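Local coordinates for Lmo0651 protein (PDB 6EP3) that controls expression of the Agr system of Listeria monocytogenes and mediates virulence, probably by binding regulatory DNA as a GntR-family transcription factor, at residues V12-L16 against I51-Q57; L15-K19 against L36-F40; T124-Y129 against R176-N180; K182-I186 against T201-M205. One frame throughout, in Å; residues are numbered along the deposited sequence.

Contact 1: V12-L16 against I51-Q57; sequences VYNLL and IATLTAQ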
loop_
_atom_site.group_PDB
_atom_site.type_symbol
_atom_site.label_atom_id
_atom_site.label_comp_id
_atom_site.label_asym_id
_atom_site.label_seq_id
_atom_site.Cartn_x
_atom_site.Cartn_y
_atom_site.Cartn_z
ATOM N N VAL B 12 -2.801 23.958 -6.259
ATOM C CA VAL B 12 -4.193 23.539 -6.120
ATOM C C VAL B 12 -4.261 22.293 -5.255
ATOM O O VAL B 12 -5.000 22.239 -4.261
ATOM C CB VAL B 12 -4.821 23.300 -7.504
ATOM C CG1 VAL B 12 -6.099 22.484 -7.375
ATOM C CG2 VAL B 12 -5.092 24.617 -8.190
ATOM N N TYR B 13 -3.428 21.300 -5.586
ATOM C CA TYR B 13 -3.316 20.102 -4.767
ATOM C C TYR B 13 -3.182 20.484 -3.301
ATOM O O TYR B 13 -4.054 20.173 -2.477
ATOM C CB TYR B 13 -2.124 19.261 -5.235
ATOM C CG TYR B 13 -1.814 18.069 -4.355
ATOM C CD1 TYR B 13 -2.422 16.845 -4.585
ATOM C CD2 TYR B 13 -0.899 18.161 -3.310
ATOM C CE1 TYR B 13 -2.145 15.750 -3.792
ATOM C CE2 TYR B 13 -0.615 17.069 -2.512
ATOM C CZ TYR B 13 -1.244 15.865 -2.758
ATOM O OH TYR B 13 -0.968 14.771 -1.971
ATOM N N ASN B 14 -2.118 21.226 -2.981
ATOM C CA ASN B 14 -1.876 21.622 -1.600
ATOM C C ASN B 14 -3.096 22.318 -1.020
ATOM O O ASN B 14 -3.555 21.979 0.076
ATOM C CB ASN B 14 -0.641 22.518 -1.518
ATOM C CG ASN B 14 0.647 21.724 -1.525
ATOM O OD1 ASN B 14 1.181 21.392 -2.584
ATOM N ND2 ASN B 14 1.147 21.400 -0.340
ATOM N N LEU B 15 -3.666 23.261 -1.776
ATOM C CA LEU B 15 -4.861 23.956 -1.318
ATOM C C LEU B 15 -5.933 22.952 -0.920
ATOM O O LEU B 15 -6.404 22.941 0.224
ATOM C CB LEU B 15 -5.364 24.898 -2.413
ATOM C CG LEU B 15 -4.676 26.265 -2.452
ATOM C CD1 LEU B 15 -5.292 27.151 -3.525
ATOM C CD2 LEU B 15 -4.725 26.942 -1.089
ATOM N N LEU B 16 -6.280 22.055 -1.847
ATOM C CA LEU B 16 -7.281 21.044 -1.541
ATOM C C LEU B 16 -6.869 20.232 -0.323
ATOM O O LEU B 16 -7.682 19.999 0.582
ATOM C CB LEU B 16 -7.493 20.136 -2.752
ATOM C CG LEU B 16 -8.775 19.307 -2.746
ATOM C CD1 LEU B 16 -9.982 20.223 -2.636
ATOM C CD2 LEU B 16 -8.864 18.448 -3.996
ATOM N N ILE B 51 -7.361 15.786 -7.645
ATOM C CA ILE B 51 -8.272 14.761 -7.145
ATOM C C ILE B 51 -7.764 13.375 -7.517
ATOM O O ILE B 51 -7.692 12.474 -6.671
ATOM C CB ILE B 51 -9.697 15.005 -7.674
ATOM C CG1 ILE B 51 -10.383 16.084 -6.840
ATOM C CG2 ILE B 51 -10.518 13.726 -7.620
ATOM C CD1 ILE B 51 -11.737 16.486 -7.362
ATOM N N ALA B 52 -7.360 13.200 -8.781
ATOM C CA ALA B 52 -6.829 11.909 -9.203
ATOM C C ALA B 52 -5.679 11.484 -8.303
ATOM O O ALA B 52 -5.655 10.360 -7.789
ATOM C CB ALA B 52 -6.384 11.976 -10.665
ATOM N N THR B 53 -4.742 12.404 -8.054
ATOM C CA THR B 53 -3.625 12.089 -7.176
ATOM C C THR B 53 -4.119 11.681 -5.796
ATOM O O THR B 53 -3.676 10.665 -5.245
ATOM C CB THR B 53 -2.673 13.281 -7.087
ATOM O OG1 THR B 53 -2.278 13.665 -8.411
ATOM C CG2 THR B 53 -1.433 12.915 -6.288
ATOM N N LEU B 54 -5.086 12.419 -5.246
ATOM C CA LEU B 54 -5.579 12.060 -3.923
ATOM C C LEU B 54 -6.432 10.802 -3.942
ATOM O O LEU B 54 -6.633 10.192 -2.887
ATOM C CB LEU B 54 -6.362 13.218 -3.311
ATOM C CG LEU B 54 -5.591 14.528 -3.166
ATOM C CD1 LEU B 54 -6.538 15.699 -3.101
ATOM C CD2 LEU B 54 -4.755 14.462 -1.908
ATOM N N THR B 55 -6.900 10.372 -5.114
ATOM C CA THR B 55 -7.506 9.048 -5.189
ATOM C C THR B 55 -6.437 7.967 -5.209
ATOM O O THR B 55 -6.657 6.871 -4.682
ATOM C CB THR B 55 -8.412 8.934 -6.420
ATOM O OG1 THR B 55 -9.317 10.044 -6.454
ATOM C CG2 THR B 55 -9.224 7.649 -6.365
ATOM N N ALA B 56 -5.271 8.264 -5.791
ATOM C CA ALA B 56 -4.168 7.312 -5.784
ATOM C C ALA B 56 -3.593 7.115 -4.389
ATOM O O ALA B 56 -2.975 6.077 -4.127
ATOM C CB ALA B 56 -3.070 7.772 -6.743
ATOM N N GLN B 57 -3.789 8.078 -3.490
ATOM C CA GLN B 57 -3.277 8.000 -2.130
ATOM C C GLN B 57 -4.320 7.499 -1.142
ATOM O O GLN B 57 -4.054 7.467 0.064
ATOM C CB GLN B 57 -2.750 9.369 -1.688
ATOM C CG GLN B 57 -1.654 9.935 -2.580
ATOM C CD GLN B 57 -1.320 11.382 -2.264
ATOM O OE1 GLN B 57 -2.202 12.182 -1.955
ATOM N NE2 GLN B 57 -0.037 11.722 -2.327
#
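Y13 and Q57 make the hydrogen bond of this contact. Y13 OH donates to Q57 OE1 at 2.9 Å, arriving in the carbonyl plane on a lone pair, with a C=O...donor angle of 106°. The two side chains approach from opposite directions, and the amide stands steeply against the ring, their planes 63° apart. Y13 gets there because its CG lies anti to the backbone N (chi1 173°), which carries the ring out across to the other helix.

The rest is apolar. Y13 CE1 meets L54 CD2 at 3.5 Å and T53 CG2 at 3.8 Å, both at an oblique angle to the ring. One turn on, the L16 CD2 methyl reaches L54 CD1 at 3.7 Å and I51 CG1 at 4.0 Å. L54 thus offers one methyl to each of Y13 and L16. F158 of helix 147-163 packs on both Y13 and Q57, while T53 also touches Y62 of the second subunit.

The axes of the short helical segments come within 10.5 Å. They pair the first helix with the second helix of the helix-turn-helix, 44-56, as in the winged helix-turn-helix domain of GntR regulators.

Contact 2: L15-K19 against L36-F40; sequences LLLEK and LAREF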
loop_
_atom_site.group_PDB
_atom_site.type_symbol
_atom_site.label_atom_id
_atom_site.label_comp_id
_atom_site.label_asym_id
_atom_site.label_seq_id
_atom_site.Cartn_x
_atom_site.Cartn_y
_atom_site.Cartn_z
ATOM N N LEU B 15 -3.666 23.261 -1.776
ATOM C CA LEU B 15 -4.861 23.956 -1.318
ATOM C C LEU B 15 -5.933 22.952 -0.920
ATOM O O LEU B 15 -6.404 22.941 0.224
ATOM C CB LEU B 15 -5.364 24.898 -2.413
ATOM C CG LEU B 15 -4.676 26.265 -2.452
ATOM C CD1 LEU B 15 -5.292 27.151 -3.525
ATOM C CD2 LEU B 15 -4.725 26.942 -1.089
ATOM N N LEU B 16 -6.280 22.055 -1.847
ATOM C CA LEU B 16 -7.281 21.044 -1.541
ATOM C C LEU B 16 -6.869 20.232 -0.323
ATOM O O LEU B 16 -7.682 19.999 0.582
ATOM C CB LEU B 16 -7.493 20.136 -2.752
ATOM C CG LEU B 16 -8.775 19.307 -2.746
ATOM C CD1 LEU B 16 -9.982 20.223 -2.636
ATOM C CD2 LEU B 16 -8.864 18.448 -3.996
ATOM N N LEU B 17 -5.587 19.864 -0.246
ATOM C CA LEU B 17 -5.130 19.051 0.873
ATOM C C LEU B 17 -5.346 19.773 2.190
ATOM O O LEU B 17 -5.737 19.156 3.192
ATOM C CB LEU B 17 -3.653 18.700 0.700
ATOM C CG LEU B 17 -3.038 17.956 1.886
ATOM C CD1 LEU B 17 -3.757 16.635 2.105
ATOM C CD2 LEU B 17 -1.551 17.727 1.678
ATOM N N GLU B 18 -5.155 21.094 2.197
ATOM C CA GLU B 18 -5.320 21.805 3.453
ATOM C C GLU B 18 -6.790 21.866 3.838
ATOM O O GLU B 18 -7.124 21.769 5.025
ATOM C CB GLU B 18 -4.714 23.204 3.339
ATOM C CG GLU B 18 -3.261 23.182 2.869
ATOM C CD GLU B 18 -2.308 22.514 3.842
ATOM O OE1 GLU B 18 -1.383 21.816 3.377
ATOM O OE2 GLU B 18 -2.531 22.610 5.063
ATOM N N LYS B 19 -7.678 21.918 2.838
ATOM C CA LYS B 19 -9.108 21.818 3.108
ATOM C C LYS B 19 -9.457 20.478 3.732
ATOM O O LYS B 19 -10.448 20.370 4.463
ATOM C CB LYS B 19 -9.901 22.025 1.818
ATOM C CG LYS B 19 -10.134 23.479 1.454
ATOM C CD LYS B 19 -11.376 23.623 0.593
ATOM C CE LYS B 19 -11.897 25.047 0.601
ATOM N NZ LYS B 19 -13.303 25.117 0.111
ATOM N N LEU B 36 -15.216 24.084 -6.104
ATOM C CA LEU B 36 -13.817 24.145 -5.692
ATOM C C LEU B 36 -12.966 24.886 -6.716
ATOM O O LEU B 36 -12.108 25.695 -6.346
ATOM C CB LEU B 36 -13.280 22.732 -5.467
ATOM C CG LEU B 36 -13.732 21.996 -4.207
ATOM C CD1 LEU B 36 -13.335 20.535 -4.286
ATOM C CD2 LEU B 36 -13.147 22.646 -2.963
ATOM N N ALA B 37 -13.184 24.621 -8.007
ATOM C CA ALA B 37 -12.423 25.318 -9.039
ATOM C C ALA B 37 -12.725 26.811 -9.029
ATOM O O ALA B 37 -11.838 27.633 -9.289
ATOM C CB ALA B 37 -12.717 24.714 -10.411
ATOM N N ARG B 38 -13.972 27.182 -8.726
ATOM C CA ARG B 38 -14.320 28.596 -8.630
ATOM C C ARG B 38 -13.612 29.259 -7.457
ATOM O O ARG B 38 -13.182 30.414 -7.556
ATOM C CB ARG B 38 -15.835 28.762 -8.496
ATOM C CG ARG B 38 -16.620 28.484 -9.763
ATOM C CD ARG B 38 -18.115 28.461 -9.478
ATOM N NE ARG B 38 -18.805 27.430 -10.249
ATOM C CZ ARG B 38 -19.861 26.752 -9.812
ATOM N NH1 ARG B 38 -20.352 26.993 -8.604
ATOM N NH2 ARG B 38 -20.425 25.831 -10.581
ATOM N N GLU B 39 -13.479 28.542 -6.340
ATOM C CA GLU B 39 -12.881 29.129 -5.146
ATOM C C GLU B 39 -11.394 29.404 -5.343
ATOM O O GLU B 39 -10.882 30.431 -4.884
ATOM C CB GLU B 39 -13.100 28.205 -3.949
ATOM C CG GLU B 39 -12.470 28.696 -2.661
ATOM C CD GLU B 39 -12.819 27.821 -1.474
ATOM O OE1 GLU B 39 -13.659 26.910 -1.632
ATOM O OE2 GLU B 39 -12.254 28.049 -0.383
ATOM N N PHE B 40 -10.685 28.498 -6.017
ATOM C CA PHE B 40 -9.257 28.661 -6.254
ATOM C C PHE B 40 -8.948 29.549 -7.453
ATOM O O PHE B 40 -7.774 29.857 -7.685
ATOM C CB PHE B 40 -8.591 27.298 -6.461
ATOM C CG PHE B 40 -8.765 26.349 -5.309
ATOM C CD1 PHE B 40 -8.885 26.816 -4.011
ATOM C CD2 PHE B 40 -8.802 24.981 -5.530
ATOM C CE1 PHE B 40 -9.040 25.934 -2.953
ATOM C CE2 PHE B 40 -8.956 24.094 -4.476
ATOM C CZ PHE B 40 -9.075 24.573 -3.186
#
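L15 lies over one face of the F40 ring. L15 CB sits 4.0 Å from the centroid of the F40 ring, a CH-pi contact, and L15 CD1 reaches F40 CD1 at 3.6 Å over the same face. The two side chains run past each other in opposite directions, so the leucine follows the ring from CZ back to CD1 instead of touching it at one point. Next to this pair, L16 CD1 packs on L36 CD1 at 3.7 Å, the two leucines crossing at about a right angle.

K19 closes the outer end. Its chain is extended beyond CG and slides past L36, with K19 NZ 3.9 Å from L36 CD2, before coming from the opposite direction to E39 and forming a salt bridge with it. K19 NZ stands on the syn side of E39 OE1, though the modelled 2.5 Å between these two atoms is too short to trust in detail. E39 extends to meet the lysine, its CG anti to the backbone N (chi1 178°).

The opposite face of F40 lies against L36 O, so the ring sits between a backbone oxygen and L15. That same L36 O accepts from F40 N at 3.2 Å, within the last turn of the segment.

Further out, L36 and A37 rest on L47 of helix 44-56. The segments of helices 33-40 and 8-21 run at 113° to each other, and L17 packs on H162 and F163 of helix 147-163.

Contact 3: T124-Y129 against R176-N180; sequences TDLENY and REWTN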
loop_
_atom_site.group_PDB
_atom_site.type_symbol
_atom_site.label_atom_id
_atom_site.label_comp_id
_atom_site.label_asym_id
_atom_site.label_seq_id
_atom_site.Cartn_x
_atom_site.Cartn_y
_atom_site.Cartn_z
ATOM N N THR B 124 17.202 21.151 15.999
ATOM C CA THR B 124 15.817 21.376 16.427
ATOM C C THR B 124 14.930 21.722 15.232
ATOM O O THR B 124 14.147 22.674 15.254
ATOM C CB THR B 124 15.724 22.450 17.518
ATOM O OG1 THR B 124 16.809 22.292 18.439
ATOM C CG2 THR B 124 14.408 22.332 18.283
ATOM N N ASP B 125 15.073 20.931 14.176
ATOM C CA ASP B 125 14.269 21.033 12.962
ATOM C C ASP B 125 13.304 19.851 12.996
ATOM O O ASP B 125 13.667 18.737 12.611
ATOM C CB ASP B 125 15.156 21.014 11.720
ATOM C CG ASP B 125 14.409 21.398 10.454
ATOM O OD1 ASP B 125 13.175 21.195 10.387
ATOM O OD2 ASP B 125 15.070 21.877 9.507
ATOM N N LEU B 126 12.078 20.097 13.464
ATOM C CA LEU B 126 11.171 18.997 13.782
ATOM C C LEU B 126 10.678 18.281 12.532
ATOM O O LEU B 126 10.649 17.045 12.491
ATOM C CB LEU B 126 9.978 19.513 14.582
ATOM C CG LEU B 126 9.901 19.143 16.056
ATOM C CD1 LEU B 126 8.579 19.627 16.609
ATOM C CD2 LEU B 126 10.040 17.644 16.226
ATOM N N GLU B 127 10.272 19.035 11.510
ATOM C CA GLU B 127 9.774 18.412 10.287
ATOM C C GLU B 127 10.859 17.582 9.620
ATOM O O GLU B 127 10.614 16.446 9.188
ATOM C CB GLU B 127 9.245 19.480 9.328
ATOM C CG GLU B 127 7.943 20.154 9.767
ATOM C CD GLU B 127 8.087 20.973 11.039
ATOM O OE1 GLU B 127 9.209 21.450 11.321
ATOM O OE2 GLU B 127 7.078 21.135 11.758
ATOM N N ASN B 128 12.069 18.130 9.533
ATOM C CA ASN B 128 13.153 17.388 8.911
ATOM C C ASN B 128 13.574 16.198 9.761
ATOM O O ASN B 128 13.957 15.162 9.215
ATOM C CB ASN B 128 14.332 18.314 8.642
ATOM C CG ASN B 128 14.126 19.154 7.402
ATOM O OD1 ASN B 128 13.640 18.662 6.383
ATOM N ND2 ASN B 128 14.505 20.426 7.473
ATOM N N TYR B 129 13.470 16.302 11.090
ATOM C CA TYR B 129 13.769 15.152 11.937
ATOM C C TYR B 129 12.753 14.034 11.736
ATOM O O TYR B 129 13.124 12.856 11.691
ATOM C CB TYR B 129 13.822 15.568 13.408
ATOM C CG TYR B 129 14.072 14.399 14.329
ATOM C CD1 TYR B 129 15.356 13.912 14.538
ATOM C CD2 TYR B 129 13.018 13.769 14.977
ATOM C CE1 TYR B 129 15.579 12.834 15.375
ATOM C CE2 TYR B 129 13.231 12.690 15.808
ATOM C CZ TYR B 129 14.509 12.225 16.003
ATOM O OH TYR B 129 14.712 11.150 16.838
ATOM N N ARG B 176 13.620 12.341 21.278
ATOM C CA ARG B 176 14.419 12.387 20.056
ATOM C C ARG B 176 15.766 11.703 20.253
ATOM O O ARG B 176 16.207 10.914 19.406
ATOM C CB ARG B 176 14.623 13.832 19.606
ATOM C CG ARG B 176 13.393 14.474 19.020
ATOM C CD ARG B 176 13.763 15.555 18.024
ATOM N NE ARG B 176 14.748 16.496 18.551
ATOM C CZ ARG B 176 14.439 17.603 19.218
ATOM N NH1 ARG B 176 13.168 17.904 19.450
ATOM N NH2 ARG B 176 15.401 18.408 19.652
ATOM N N GLU B 177 16.434 11.991 21.373
ATOM C CA GLU B 177 17.749 11.413 21.622
ATOM C C GLU B 177 17.656 9.916 21.866
ATOM O O GLU B 177 18.528 9.157 21.428
ATOM C CB GLU B 177 18.416 12.112 22.804
ATOM C CG GLU B 177 18.880 13.520 22.484
ATOM C CD GLU B 177 19.475 14.226 23.679
ATOM O OE1 GLU B 177 19.424 13.663 24.794
ATOM O OE2 GLU B 177 19.998 15.343 23.500
ATOM N N TRP B 178 16.596 9.467 22.540
ATOM C CA TRP B 178 16.400 8.036 22.717
ATOM C C TRP B 178 16.190 7.343 21.377
ATOM O O TRP B 178 16.752 6.269 21.130
ATOM C CB TRP B 178 15.218 7.786 23.652
ATOM C CG TRP B 178 14.995 6.345 23.943
ATOM C CD1 TRP B 178 15.537 5.621 24.964
ATOM C CD2 TRP B 178 14.159 5.444 23.210
ATOM N NE1 TRP B 178 15.095 4.321 24.908
ATOM C CE2 TRP B 178 14.245 4.187 23.841
ATOM C CE3 TRP B 178 13.346 5.579 22.081
ATOM C CZ2 TRP B 178 13.550 3.072 23.380
ATOM C CZ3 TRP B 178 12.654 4.468 21.625
ATOM C CH2 TRP B 178 12.767 3.231 22.270
ATOM N N THR B 179 15.392 7.949 20.492
ATOM C CA THR B 179 15.169 7.360 19.175
ATOM C C THR B 179 16.455 7.332 18.357
ATOM O O THR B 179 16.727 6.354 17.651
ATOM C CB THR B 179 14.068 8.126 18.439
ATOM O OG1 THR B 179 12.915 8.232 19.283
ATOM C CG2 THR B 179 13.687 7.419 17.149
ATOM N N ASN B 180 17.266 8.387 18.452
ATOM C CA ASN B 180 18.548 8.396 17.753
ATOM C C ASN B 180 19.467 7.297 18.283
ATOM O O ASN B 180 20.137 6.603 17.505
ATOM C CB ASN B 180 19.220 9.762 17.892
ATOM C CG ASN B 180 18.433 10.876 17.224
ATOM O OD1 ASN B 180 17.466 10.629 16.499
ATOM N ND2 ASN B 180 18.858 12.114 17.458
HETATM O O HOH W 1 16.158 21.185 20.757
#
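Two torsions bring Y129 and R176 together. The Y129 ring swings out from its helix with CG opposite the backbone N (chi1 178°), and the R176 chain folds at chi3 (-50°), which lays CG and CD over the ring and leaves the guanidinium farther out above the same face, its plane steep to the ring. R176 CD comes 3.7 Å from the Y129 centroid, a CH-pi contact. The charged end is more distant, with R176 CZ 5.9 Å from the Y129 centroid, at most a weak cation-pi attraction.

At the far end of the ring, Y129 OH donates to N180 OD1 at 2.8 Å. The donor stands above the carbonyl plane, 44° out of it. Y129 OH also lies 3.0 Å from R176 O, and T179 CB lies beside it at 3.5 Å. The two acceptors N180 OD1 and R176 O are 3.2 Å apart and not bonded to each other; R176 O takes N180 N.

R176 finds its direct polar partners elsewhere: NE bonds to S121 OG and NH1 to F170 O. R176 NH2 donates to a water 3.1 Å away, which also bonds T124 OG1.

T124, just after helix 107-123, closes it in a Schellman motif, and D125 is the N-cap of helix 126-142. N128 ND2 gives D125 OD2 a bond of 2.6 Å, while the capping bond from N128 N is weak.

Helix 107-123 flanks the contact through S121 and M117, F170 meets the Y129 ring edge-to-face, and W178 and T179 also pack against helix 195-219, on E208 and L209.

Contact 4: K182-I186 against T201-M205; sequences KSNQI and TIKSM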
loop_
_atom_site.group_PDB
_atom_site.type_symbol
_atom_site.label_atom_id
_atom_site.label_comp_id
_atom_site.label_asym_id
_atom_site.label_seq_id
_atom_site.Cartn_x
_atom_site.Cartn_y
_atom_site.Cartn_z
ATOM N N LYS B 182 18.535 4.502 19.691
ATOM C CA LYS B 182 18.002 3.219 19.244
ATOM C C LYS B 182 18.352 2.958 17.786
ATOM O O LYS B 182 18.708 1.834 17.414
ATOM C CB LYS B 182 16.489 3.184 19.446
ATOM C CG LYS B 182 16.063 2.758 20.839
ATOM C CD LYS B 182 16.328 1.277 21.067
ATOM C CE LYS B 182 16.164 0.898 22.528
ATOM N NZ LYS B 182 17.181 1.574 23.386
ATOM N N SER B 183 18.261 3.991 16.945
ATOM C CA SER B 183 18.621 3.843 15.539
ATOM C C SER B 183 20.090 3.473 15.390
ATOM O O SER B 183 20.444 2.601 14.582
ATOM C CB SER B 183 18.318 5.140 14.793
ATOM O OG SER B 183 17.012 5.597 15.101
ATOM N N ASN B 184 20.961 4.120 16.169
ATOM C CA ASN B 184 22.378 3.780 16.119
ATOM C C ASN B 184 22.635 2.364 16.624
ATOM O O ASN B 184 23.482 1.649 16.078
ATOM C CB ASN B 184 23.196 4.785 16.927
ATOM C CG ASN B 184 24.664 4.446 16.931
ATOM O OD1 ASN B 184 25.359 4.655 15.939
ATOM N ND2 ASN B 184 25.145 3.909 18.045
ATOM N N GLN B 185 21.917 1.944 17.667
ATOM C CA GLN B 185 22.053 0.581 18.166
ATOM C C GLN B 185 21.640 -0.431 17.105
ATOM O O GLN B 185 22.288 -1.471 16.935
ATOM C CB GLN B 185 21.193 0.405 19.418
ATOM C CG GLN B 185 21.907 0.639 20.732
ATOM C CD GLN B 185 20.957 0.624 21.914
ATOM O OE1 GLN B 185 19.911 -0.027 21.879
ATOM N NE2 GLN B 185 21.311 1.350 22.967
ATOM N N ILE B 186 20.556 -0.141 16.387
ATOM C CA ILE B 186 20.107 -1.024 15.314
ATOM C C ILE B 186 21.170 -1.111 14.226
ATOM O O ILE B 186 21.517 -2.203 13.755
ATOM C CB ILE B 186 18.755 -0.541 14.759
ATOM C CG1 ILE B 186 17.641 -0.823 15.771
ATOM C CG2 ILE B 186 18.441 -1.218 13.434
ATOM C CD1 ILE B 186 16.443 0.095 15.631
ATOM N N THR B 201 15.666 -5.009 19.117
ATOM C CA THR B 201 15.822 -3.573 19.325
ATOM C C THR B 201 14.799 -2.787 18.515
ATOM O O THR B 201 14.236 -1.800 19.001
ATOM C CB THR B 201 17.239 -3.134 18.955
ATOM O OG1 THR B 201 18.191 -3.977 19.615
ATOM C CG2 THR B 201 17.473 -1.694 19.379
ATOM N N ILE B 202 14.560 -3.208 17.272
ATOM C CA ILE B 202 13.520 -2.591 16.450
ATOM C C ILE B 202 12.169 -2.704 17.143
ATOM O O ILE B 202 11.390 -1.741 17.210
ATOM C CB ILE B 202 13.481 -3.253 15.061
ATOM C CG1 ILE B 202 14.771 -2.978 14.293
ATOM C CG2 ILE B 202 12.267 -2.780 14.274
ATOM C CD1 ILE B 202 14.893 -3.787 13.025
ATOM N N LYS B 203 11.873 -3.898 17.658
ATOM C CA LYS B 203 10.605 -4.124 18.342
ATOM C C LYS B 203 10.481 -3.233 19.572
ATOM O O LYS B 203 9.417 -2.652 19.821
ATOM C CB LYS B 203 10.482 -5.600 18.718
ATOM C CG LYS B 203 9.316 -5.925 19.631
ATOM C CD LYS B 203 9.142 -7.429 19.785
ATOM C CE LYS B 203 7.927 -7.759 20.638
ATOM N NZ LYS B 203 7.733 -9.229 20.795
ATOM N N SER B 204 11.565 -3.098 20.340
ATOM C CA SER B 204 11.549 -2.234 21.517
ATOM C C SER B 204 11.331 -0.776 21.131
ATOM O O SER B 204 10.571 -0.056 21.791
ATOM C CB SER B 204 12.860 -2.389 22.287
ATOM O OG SER B 204 13.007 -1.368 23.258
ATOM N N MET B 205 12.005 -0.325 20.071
ATOM C CA MET B 205 11.815 1.034 19.575
ATOM C C MET B 205 10.355 1.291 19.245
ATOM O O MET B 205 9.771 2.300 19.668
ATOM C CB MET B 205 12.690 1.258 18.339
ATOM C CG MET B 205 12.722 2.695 17.837
ATOM S SD MET B 205 13.616 2.888 16.275
ATOM C CE MET B 205 12.574 1.923 15.178
#
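The shortest sound polar bonds at T201 and I186, which touch across this contact, stay within their own helices: M205 N to T201 O at 2.9 Å, and I186 N to K182 O at the same length. No hydrogen bond passes from one segment to the other. T201 OG1 is hydrogen-bonded to L197 O in its own helix, and with OG1 beside the backbone N (chi1 -51°) the methyl CG2 is left to face the opposite helix. That methyl seats in a groove between K182, Q185 and I186. T201 CG2 meets K182 CD at 3.6 Å and I186 CG1 at 3.7 Å. Q185 crosses T201 at about a right angle, bringing Q185 OE1 to 3.9 Å from T201 CG2.

The segments belong to helices 173-192 and 195-219, successive in the chain and folded into an antiparallel helical hairpin of the all-helical FCD domain. The axes of the segments 182-186 and 201-205 run at 165° and come within 9.9 Å.

On the inner side of the hairpin, I186 CD1 reaches I202 CG1 at 3.7 Å and M205 SD at 4.0 Å; the I186 side chain crosses both at about a right angle. I202 continues inward onto V91 and I95 of helix 77-101. K182 works along the outer side: its chain bends at chi2 (-71°) and chi4, which lays its methylenes across the interface, K182 CB near M205 CG and K182 CE near S204 OG. S183, behind, packs on M114 and M117 of helix 107-123.

Overall arrangement
Contacts 1 and 2 share helix 8-21 and sit in the DNA-binding GntR part. Contacts 3 and 4 share helix 173-192 in the FCD part, and the centres of contacts 1 and 4 lie about 35 Å apart. Contact 3 is the buried one; the others are partly buried. Their chemistry differs accordingly: contact 2 closes at its outer rim with a salt bridge, contacts 1 and 3 each use a tyrosine hydroxyl on a side-chain amide, and contact 4 has no hydrogen bond across it and relies on methyls and the aliphatic parts of side chains. Within each pair the contacts touch directly, V12 packing on F40 in the first and W178 on M205 in the second.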